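Local coordinates for antifungal protein GAFP-1 (Gastrodia elata, PDB 1XD5) that probably acts against fungi as a monomeric mannose-binding lectin of the monocot (bulb-type) family, at residues L16-L22 against L85-R91; I25-L31 against S50-L54; G81-L85 against I95-S99. All coordinates share one frame. Residue numbers count along the deposited sequence, not the author numbering.

All three contacts lie in one bulb-type lectin domain, whose three four-stranded sheets form a beta prism. Contacts 1 and 2 each join two different sheets; contact 3 pairs neighbouring strands within one sheet. Contacts 1 and 3 share L85 and strand 84-87, and their centres are about 16 Å apart. Contact 2 is centred about 18 Å from contact 1 and about 23 Å from contact 3. It meets both inside the prism, where L54 CD2 lies 4.2 Å from L85 CD2. Contact 2 carries most of one probable mannose site (Q26, D28, N30); contacts 1 and 3 share another, through Q88, D90 and Y96. R91 of contact 1 binds a sulfate, probably from the crystallisation liquor.

Contact 1: L16-L22 against L85-R91; sequences LAEGGYL and LILQRDR. With SO4 (sulfate ion), chain F.
Strand 16-18 lies over strand 85-87 at 7.1 Å between axes, with directions 35° apart. The nearest CA pairs are L16-L87 (6.4 Å) and Y21-R91 (6.8 Å). A type II' turn runs from E18 to Y21. G19 takes phi/psi 57/-123, and two backbone bonds close the turn: Y21 N to E18 O (2.9 Å) and E18 N to Y21 O (3.0 Å). A type I turn runs from Q88 to R91, where R91 has a phi of 76°. L87 (t, p) is the most covered residue. Its CD2 sits 3.5 Å from L16 O and 3.9 Å from Y21 CB. L16 (m, t) places CD1 3.8 Å from L85 CD2. These strands come from two sheets of the beta-prism II fold. Q88, D90, N92 and Y96 match the family's mannose-binding sequence motif, so the 88-91 turn probably borders a sugar site. Y21 has chi1 m and chi2 142°; R91 CG lies over its ring face, 3.5 Å from the centroid. One water joins Y21 OH (2.6 Å) and R89 O (2.7 Å). E18 (t, p) brings OE2 within 3.7 Å of NH1 of R89 (m, t, t), a long salt bridge of charges only, well out of the guanidinium plane. R91 extends t, t, p to a sulfate, probably from the crystallisation liquor: NH1 to O4 and NH2 to O2, both 2.8 Å. R91 also pairs with D35; R38 shares the sulfate.

Contact 2: I25-L31 against S50-L54; sequences IQNDCNL and SGCVL
C52, C29 and I25 carry the most surface covered here. C29 SG and C52 SG form a disulfide of 2.0 Å with chi3 of 91°; both cysteines are m at chi1. The nearest CA pairs are C29-C52 (5.2 Å), N27-G51 (5.1 Å) and I25-L54 (6.4 Å). C29 ends a type I turn from Q26, closed by C29 N to Q26 O at 2.9 Å, and has a positive phi of 73°. I25 (t, p) sets CD1 3.9 Å from C52 CB and CG2 3.9 Å from L54 CB. The disulfide ties the turn between strands 21-25 and 31-35 to strand 52-56 of another sheet in the beta prism. Q26, D28, N30 and Y34 match the mannose-binding sequence motif of this lectin family, consistent with a sugar site at this turn. D28 OD1 accepts from N30 N (3.0 Å), an Asx turn, and from Q26 NE2 (3.0 Å). Q26 OE1 accepts from Y34 OH. Q26 N to N30 O (3.0 Å) closes the base of the loop. G51 N makes a weak bond to N27 O at 3.4 Å. G51 has phi/psi of 65/39. L31 CD1 meets L54 CD2 at 3.8 Å; both leucines are t, p.

Contact 3: G81-L85 against I95-S99; sequences GNYYL and IYDNS
Two backbone hydrogen bonds join Y84 and Y96: Y96 N to Y84 O at 2.9 Å and Y84 N to Y96 O at 3.1 Å. They make an antiparallel hydrogen-bonded pair with CA atoms 5.5 Å apart. L85 and I95 follow as a non-hydrogen-bonded pair with CA atoms 4.3 Å apart. A CA-H...O contact of 3.2 Å runs from I95 CA to Y84 O. Past the strand end, D97 (chi1 p) turns its OD1 to S99 N at 2.8 Å, an Asx turn. The same OD1 accepts from N101 N. Residues 82-85 and 95-98 run 148° apart, roughly antiparallel, at the open end of the beta hairpin of strands 84-87 and 93-96. This hairpin supplies the two central strands of one sheet of the beta-prism II fold. L85 (t, p) and I95 (m, t) share the inward face, with L85 CD1 to I95 CG1 at 3.5 Å. Both touch L62 and M56 of a second sheet. Y83 (m) sets CB 4.1 Å from I95 CG2; its OH bonds to Q79 O. Y84 and Y96 occupy the other face. Y96 ends the motif that begins at Q88, consistent with a sugar site on this face. Y84 is p at chi1, which lays its ring across the neighbouring strand. Y96 CB sits over that ring, 4.0 Å from the centroid. Y96 is m, and its ring meets the Y84 ring obliquely, with centroids 5.7 Å apart.

Contact 1: L16-L22 against L85-R91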
loop_
_atom_site.group_PDB
_atom_site.type_symbol
_atom_site.label_atom_id
_atom_site.label_comp_id
_atom_site.label_asym_id
_atom_site.label_seq_id
_atom_site.Cartn_x
_atom_site.Cartn_y
_atom_site.Cartn_z
ATOM N N LEU A 16 -6.327 4.271 -0.061
ATOM C CA LEU A 16 -5.811 5.570 -0.409
ATOM C C LEU A 16 -6.513 5.957 -1.698
ATOM O O LEU A 16 -6.766 5.100 -2.548
ATOM C CB LEU A 16 -4.304 5.509 -0.642
ATOM C CG LEU A 16 -3.429 4.942 0.475
ATOM C CD1 LEU A 16 -1.966 5.081 0.053
ATOM C CD2 LEU A 16 -3.704 5.625 1.840
ATOM N N ALA A 17 -6.834 7.233 -1.837
ATOM C CA ALA A 17 -7.509 7.705 -3.029
ATOM C C ALA A 17 -6.910 9.025 -3.497
ATOM O O ALA A 17 -6.525 9.866 -2.684
ATOM C CB ALA A 17 -8.996 7.865 -2.757
ATOM N N GLU A 18 -6.831 9.187 -4.809
ATOM C CA GLU A 18 -6.391 10.429 -5.423
ATOM C C GLU A 18 -7.099 10.517 -6.763
ATOM O O GLU A 18 -6.762 9.788 -7.692
ATOM C CB GLU A 18 -4.862 10.436 -5.604
ATOM C CG GLU A 18 -4.273 11.742 -6.145
ATOM C CD GLU A 18 -4.858 12.995 -5.507
ATOM O OE1 GLU A 18 -4.562 13.271 -4.325
ATOM O OE2 GLU A 18 -5.613 13.717 -6.191
ATOM N N GLY A 19 -8.108 11.379 -6.845
ATOM C CA GLY A 19 -8.911 11.497 -8.043
ATOM C C GLY A 19 -9.524 10.160 -8.396
ATOM O O GLY A 19 -10.211 9.566 -7.574
ATOM N N GLY A 20 -9.252 9.682 -9.609
ATOM C CA GLY A 20 -9.767 8.405 -10.077
ATOM C C GLY A 20 -8.911 7.207 -9.696
ATOM O O GLY A 20 -9.191 6.085 -10.120
ATOM N N TYR A 21 -7.851 7.444 -8.916
ATOM C CA TYR A 21 -6.978 6.358 -8.473
ATOM C C TYR A 21 -7.364 5.864 -7.095
ATOM O O TYR A 21 -7.615 6.652 -6.175
ATOM C CB TYR A 21 -5.500 6.781 -8.478
ATOM C CG TYR A 21 -5.016 7.385 -9.779
ATOM C CD1 TYR A 21 -4.119 8.448 -9.775
ATOM C CD2 TYR A 21 -5.450 6.889 -11.014
ATOM C CE1 TYR A 21 -3.667 9.008 -10.961
ATOM C CE2 TYR A 21 -5.010 7.445 -12.207
ATOM C CZ TYR A 21 -4.116 8.501 -12.170
ATOM O OH TYR A 21 -3.675 9.054 -13.341
ATOM N N LEU A 22 -7.392 4.542 -6.959
ATOM C CA LEU A 22 -7.810 3.908 -5.726
ATOM C C LEU A 22 -6.850 2.780 -5.413
ATOM O O LEU A 22 -6.688 1.869 -6.222
ATOM C CB LEU A 22 -9.230 3.352 -5.885
ATOM C CG LEU A 22 -9.891 2.709 -4.662
ATOM C CD1 LEU A 22 -10.284 3.779 -3.651
ATOM C CD2 LEU A 22 -11.113 1.928 -5.104
ATOM N N LEU A 85 3.348 5.881 3.101
ATOM C CA LEU A 85 2.908 5.376 1.809
ATOM C C LEU A 85 2.005 6.434 1.173
ATOM O O LEU A 85 1.116 6.965 1.832
ATOM C CB LEU A 85 2.110 4.091 2.019
ATOM C CG LEU A 85 1.546 3.415 0.772
ATOM C CD1 LEU A 85 2.671 2.776 -0.026
ATOM C CD2 LEU A 85 0.507 2.377 1.184
ATOM N N ILE A 86 2.233 6.748 -0.097
ATOM C CA ILE A 86 1.417 7.766 -0.745
ATOM C C ILE A 86 1.001 7.350 -2.151
ATOM O O ILE A 86 1.803 6.796 -2.912
ATOM C CB ILE A 86 2.134 9.152 -0.737
ATOM C CG1 ILE A 86 1.205 10.257 -1.265
ATOM C CG2 ILE A 86 3.468 9.095 -1.505
ATOM C CD1 ILE A 86 1.670 11.661 -0.960
ATOM N N LEU A 87 -0.266 7.599 -2.469
ATOM C CA LEU A 87 -0.760 7.480 -3.833
ATOM C C LEU A 87 -0.590 8.836 -4.531
ATOM O O LEU A 87 -1.282 9.804 -4.215
ATOM C CB LEU A 87 -2.218 7.013 -3.819
ATOM C CG LEU A 87 -3.013 6.869 -5.125
ATOM C CD1 LEU A 87 -2.236 6.148 -6.185
ATOM C CD2 LEU A 87 -4.335 6.156 -4.858
ATOM N N GLN A 88 0.356 8.900 -5.463
ATOM C CA GLN A 88 0.715 10.152 -6.102
ATOM C C GLN A 88 -0.218 10.510 -7.252
ATOM O O GLN A 88 -0.904 9.648 -7.816
ATOM C CB GLN A 88 2.155 10.099 -6.606
ATOM C CG GLN A 88 3.173 9.783 -5.521
ATOM C CD GLN A 88 4.593 9.898 -6.019
ATOM O OE1 GLN A 88 4.864 9.788 -7.230
ATOM N NE2 GLN A 88 5.503 10.126 -5.101
ATOM N N ARG A 89 -0.220 11.793 -7.599
ATOM C CA ARG A 89 -1.021 12.285 -8.707
ATOM C C ARG A 89 -0.550 11.743 -10.065
ATOM O O ARG A 89 -1.283 11.821 -11.040
ATOM C CB ARG A 89 -1.029 13.814 -8.704
ATOM C CG ARG A 89 -1.984 14.406 -7.662
ATOM C CD ARG A 89 -1.804 15.895 -7.463
ATOM N NE ARG A 89 -2.719 16.458 -6.473
ATOM C CZ ARG A 89 -3.953 16.880 -6.735
ATOM N NH1 ARG A 89 -4.456 16.791 -7.959
ATOM N NH2 ARG A 89 -4.695 17.382 -5.757
ATOM N N ASP A 90 0.670 11.205 -10.129
ATOM C CA ASP A 90 1.148 10.545 -11.351
ATOM C C ASP A 90 0.839 9.039 -11.346
ATOM O O ASP A 90 1.354 8.291 -12.187
ATOM C CB ASP A 90 2.643 10.799 -11.568
ATOM C CG ASP A 90 3.524 10.038 -10.576
ATOM O OD1 ASP A 90 3.001 9.533 -9.562
ATOM O OD2 ASP A 90 4.758 9.904 -10.729
ATOM N N ARG A 91 0.002 8.614 -10.392
ATOM C CA ARG A 91 -0.464 7.222 -10.267
ATOM C C ARG A 91 0.557 6.241 -9.676
ATOM O O ARG A 91 0.267 5.046 -9.555
ATOM C CB ARG A 91 -1.003 6.688 -11.606
ATOM C CG ARG A 91 -2.060 5.597 -11.446
ATOM C CD ARG A 91 -2.490 4.957 -12.752
ATOM N NE ARG A 91 -1.428 4.140 -13.337
ATOM C CZ ARG A 91 -1.587 3.352 -14.399
ATOM N NH1 ARG A 91 -2.772 3.250 -14.997
ATOM N NH2 ARG A 91 -0.557 2.664 -14.865
HETATM S S SO4 F . -1.803 0.890 -17.858
HETATM O O1 SO4 F . -1.038 1.228 -19.039
HETATM O O2 SO4 F . -0.882 0.584 -16.770
HETATM O O3 SO4 F . -2.614 -0.291 -18.114
HETATM O O4 SO4 F . -2.661 2.021 -17.512
HETATM O O HOH W 1 -1.756 10.799 -13.457
#

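Contact 2: I25-L31 against S50-L54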
loop_
_atom_site.group_PDB
_atom_site.type_symbol
_atom_site.label_atom_id
_atom_site.label_comp_id
_atom_site.label_asym_id
_atom_site.label_seq_id
_atom_site.Cartn_x
_atom_site.Cartn_y
_atom_site.Cartn_z
ATOM N N ILE A 25 -7.007 -2.219 0.062
ATOM C CA ILE A 25 -6.854 -3.574 0.585
ATOM C C ILE A 25 -8.244 -4.207 0.686
ATOM O O ILE A 25 -9.102 -3.767 1.454
ATOM C CB ILE A 25 -6.060 -3.597 1.920
ATOM C CG1 ILE A 25 -5.986 -5.018 2.503
ATOM C CG2 ILE A 25 -6.635 -2.610 2.947
ATOM C CD1 ILE A 25 -5.185 -6.013 1.641
ATOM N N GLN A 26 -8.472 -5.225 -0.129
ATOM C CA GLN A 26 -9.807 -5.768 -0.286
ATOM C C GLN A 26 -10.115 -6.848 0.724
ATOM O O GLN A 26 -9.210 -7.428 1.331
ATOM C CB GLN A 26 -10.003 -6.297 -1.710
ATOM C CG GLN A 26 -9.872 -5.203 -2.762
ATOM C CD GLN A 26 -10.053 -5.698 -4.189
ATOM O OE1 GLN A 26 -10.352 -4.902 -5.075
ATOM N NE2 GLN A 26 -9.874 -7.008 -4.416
ATOM N N ASN A 27 -11.410 -7.110 0.892
ATOM C CA ASN A 27 -11.876 -8.205 1.726
ATOM C C ASN A 27 -11.371 -9.576 1.261
ATOM O O ASN A 27 -11.293 -10.507 2.061
ATOM C CB ASN A 27 -13.409 -8.193 1.838
ATOM C CG ASN A 27 -13.930 -9.105 2.957
ATOM O OD1 ASN A 27 -14.819 -9.924 2.734
ATOM N ND2 ASN A 27 -13.370 -8.978 4.142
ATOM N N ASP A 28 -11.039 -9.700 -0.024
ATOM C CA ASP A 28 -10.474 -10.956 -0.523
ATOM C C ASP A 28 -8.954 -11.038 -0.300
ATOM O O ASP A 28 -8.307 -11.990 -0.753
ATOM C CB ASP A 28 -10.833 -11.188 -1.997
ATOM C CG ASP A 28 -10.115 -10.235 -2.951
ATOM O OD1 ASP A 28 -9.433 -9.289 -2.497
ATOM O OD2 ASP A 28 -10.203 -10.351 -4.193
ATOM N N CYS A 29 -8.409 -10.039 0.403
ATOM C CA CYS A 29 -6.976 -9.932 0.733
ATOM C C CYS A 29 -6.049 -9.553 -0.425
ATOM O O CYS A 29 -4.820 -9.588 -0.285
ATOM C CB CYS A 29 -6.459 -11.186 1.465
ATOM S SG CYS A 29 -7.058 -11.258 3.169
ATOM N N ASN A 30 -6.635 -9.177 -1.561
ATOM C CA ASN A 30 -5.861 -8.629 -2.666
ATOM C C ASN A 30 -5.625 -7.156 -2.410
ATOM O O ASN A 30 -6.545 -6.437 -2.013
ATOM C CB ASN A 30 -6.619 -8.802 -3.988
ATOM C CG ASN A 30 -5.700 -9.016 -5.184
ATOM O OD1 ASN A 30 -6.174 -9.144 -6.329
ATOM N ND2 ASN A 30 -4.405 -9.069 -4.942
ATOM N N LEU A 31 -4.394 -6.706 -2.624
ATOM C CA LEU A 31 -4.073 -5.292 -2.558
ATOM C C LEU A 31 -4.030 -4.801 -4.004
ATOM O O LEU A 31 -3.237 -5.293 -4.806
ATOM C CB LEU A 31 -2.721 -5.087 -1.876
ATOM C CG LEU A 31 -2.158 -3.661 -1.820
ATOM C CD1 LEU A 31 -3.106 -2.702 -1.061
ATOM C CD2 LEU A 31 -0.764 -3.683 -1.184
ATOM N N SER A 50 -9.116 -13.778 4.410
ATOM C CA SER A 50 -10.093 -12.705 4.289
ATOM C C SER A 50 -9.953 -11.729 5.464
ATOM O O SER A 50 -9.251 -12.009 6.439
ATOM C CB SER A 50 -11.516 -13.265 4.195
ATOM O OG SER A 50 -11.894 -13.859 5.419
ATOM N N GLY A 51 -10.600 -10.574 5.349
ATOM C CA GLY A 51 -10.575 -9.591 6.415
ATOM C C GLY A 51 -9.185 -9.029 6.635
ATOM O O GLY A 51 -8.787 -8.793 7.775
ATOM N N CYS A 52 -8.452 -8.813 5.544
ATOM C CA CYS A 52 -7.080 -8.325 5.633
ATOM C C CYS A 52 -6.982 -6.852 5.947
ATOM O O CYS A 52 -7.888 -6.081 5.660
ATOM C CB CYS A 52 -6.306 -8.602 4.348
ATOM S SG CYS A 52 -5.741 -10.305 4.291
ATOM N N VAL A 53 -5.850 -6.480 6.525
ATOM C CA VAL A 53 -5.526 -5.085 6.789
ATOM C C VAL A 53 -4.154 -4.795 6.182
ATOM O O VAL A 53 -3.383 -5.719 5.902
ATOM C CB VAL A 53 -5.583 -4.775 8.309
ATOM C CG1 VAL A 53 -6.966 -5.120 8.868
ATOM C CG2 VAL A 53 -4.506 -5.537 9.071
ATOM N N LEU A 54 -3.864 -3.521 5.953
ATOM C CA LEU A 54 -2.612 -3.129 5.355
ATOM C C LEU A 54 -1.882 -2.250 6.364
ATOM O O LEU A 54 -2.404 -1.215 6.767
ATOM C CB LEU A 54 -2.850 -2.361 4.044
ATOM C CG LEU A 54 -1.588 -1.904 3.294
ATOM C CD1 LEU A 54 -0.790 -3.103 2.796
ATOM C CD2 LEU A 54 -1.923 -0.952 2.130
#

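Contact 3: G81-L85 against I95-S99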
loop_
_atom_site.group_PDB
_atom_site.type_symbol
_atom_site.label_atom_id
_atom_site.label_comp_id
_atom_site.label_asym_id
_atom_site.label_seq_id
_atom_site.Cartn_x
_atom_site.Cartn_y
_atom_site.Cartn_z
ATOM N N GLY A 81 11.945 4.276 11.631
ATOM C CA GLY A 81 11.906 5.695 11.341
ATOM C C GLY A 81 10.487 6.107 11.021
ATOM O O GLY A 81 9.547 5.356 11.274
ATOM N N ASN A 82 10.351 7.306 10.472
ATOM C CA ASN A 82 9.077 7.806 9.990
ATOM C C ASN A 82 9.017 7.577 8.495
ATOM O O ASN A 82 9.849 8.097 7.740
ATOM C CB ASN A 82 8.930 9.296 10.297
ATOM C CG ASN A 82 8.588 9.556 11.748
ATOM O OD1 ASN A 82 7.503 9.195 12.227
ATOM N ND2 ASN A 82 9.510 10.183 12.463
ATOM N N TYR A 83 8.057 6.764 8.074
ATOM C CA TYR A 83 7.847 6.501 6.655
ATOM C C TYR A 83 6.392 6.782 6.342
ATOM O O TYR A 83 5.551 6.801 7.243
ATOM C CB TYR A 83 8.192 5.047 6.317
ATOM C CG TYR A 83 9.613 4.659 6.658
ATOM C CD1 TYR A 83 9.911 4.015 7.863
ATOM C CD2 TYR A 83 10.663 4.952 5.790
ATOM C CE1 TYR A 83 11.217 3.673 8.190
ATOM C CE2 TYR A 83 11.973 4.608 6.100
ATOM C CZ TYR A 83 12.242 3.976 7.306
ATOM O OH TYR A 83 13.534 3.629 7.610
ATOM N N TYR A 84 6.082 7.009 5.071
ATOM C CA TYR A 84 4.683 7.083 4.669
ATOM C C TYR A 84 4.512 6.484 3.301
ATOM O O TYR A 84 5.418 6.542 2.475
ATOM C CB TYR A 84 4.118 8.514 4.727
ATOM C CG TYR A 84 4.825 9.506 3.841
ATOM C CD1 TYR A 84 5.990 10.126 4.268
ATOM C CD2 TYR A 84 4.321 9.841 2.586
ATOM C CE1 TYR A 84 6.659 11.043 3.461
ATOM C CE2 TYR A 84 4.986 10.765 1.762
ATOM C CZ TYR A 84 6.153 11.360 2.225
ATOM O OH TYR A 84 6.843 12.256 1.456
ATOM N N LEU A 85 3.348 5.881 3.101
ATOM C CA LEU A 85 2.908 5.376 1.809
ATOM C C LEU A 85 2.005 6.434 1.173
ATOM O O LEU A 85 1.116 6.965 1.832
ATOM C CB LEU A 85 2.110 4.091 2.019
ATOM C CG LEU A 85 1.546 3.415 0.772
ATOM C CD1 LEU A 85 2.671 2.776 -0.026
ATOM C CD2 LEU A 85 0.507 2.377 1.184
ATOM N N ILE A 95 6.542 4.457 -1.091
ATOM C CA ILE A 95 6.885 4.679 0.313
ATOM C C ILE A 95 8.093 5.611 0.362
ATOM O O ILE A 95 9.107 5.355 -0.303
ATOM C CB ILE A 95 7.214 3.356 1.054
ATOM C CG1 ILE A 95 6.047 2.370 0.960
ATOM C CG2 ILE A 95 7.568 3.644 2.534
ATOM C CD1 ILE A 95 6.357 0.962 1.472
ATOM N N TYR A 96 7.980 6.679 1.148
ATOM C CA TYR A 96 9.070 7.626 1.341
ATOM C C TYR A 96 9.564 7.620 2.777
ATOM O O TYR A 96 8.807 7.329 3.710
ATOM C CB TYR A 96 8.620 9.054 0.995
ATOM C CG TYR A 96 8.439 9.290 -0.482
ATOM C CD1 TYR A 96 9.540 9.512 -1.311
ATOM C CD2 TYR A 96 7.167 9.284 -1.052
ATOM C CE1 TYR A 96 9.385 9.724 -2.671
ATOM C CE2 TYR A 96 6.991 9.496 -2.414
ATOM C CZ TYR A 96 8.104 9.714 -3.218
ATOM O OH TYR A 96 7.948 9.894 -4.561
ATOM N N ASP A 97 10.833 7.964 2.955
ATOM C CA ASP A 97 11.299 8.348 4.281
ATOM C C ASP A 97 10.996 9.822 4.489
ATOM O O ASP A 97 10.197 10.400 3.753
ATOM C CB ASP A 97 12.781 8.028 4.468
ATOM C CG ASP A 97 13.679 8.774 3.512
ATOM O OD1 ASP A 97 13.251 9.767 2.874
ATOM O OD2 ASP A 97 14.853 8.414 3.336
ATOM N N ASN A 98 11.636 10.436 5.478
ATOM C CA ASN A 98 11.385 11.843 5.791
ATOM C C ASN A 98 12.187 12.838 4.944
ATOM O O ASN A 98 12.123 14.049 5.183
ATOM C CB ASN A 98 11.594 12.109 7.296
ATOM C CG ASN A 98 12.993 11.717 7.795
ATOM O OD1 ASN A 98 13.304 11.900 8.973
ATOM N ND2 ASN A 98 13.833 11.173 6.907
ATOM N N SER A 99 12.917 12.332 3.948
ATOM C CA SER A 99 13.863 13.151 3.192
ATOM C C SER A 99 13.684 13.054 1.679
ATOM O O SER A 99 14.644 13.238 0.933
ATOM C CB SER A 99 15.301 12.761 3.558
ATOM O OG SER A 99 15.516 12.874 4.948
#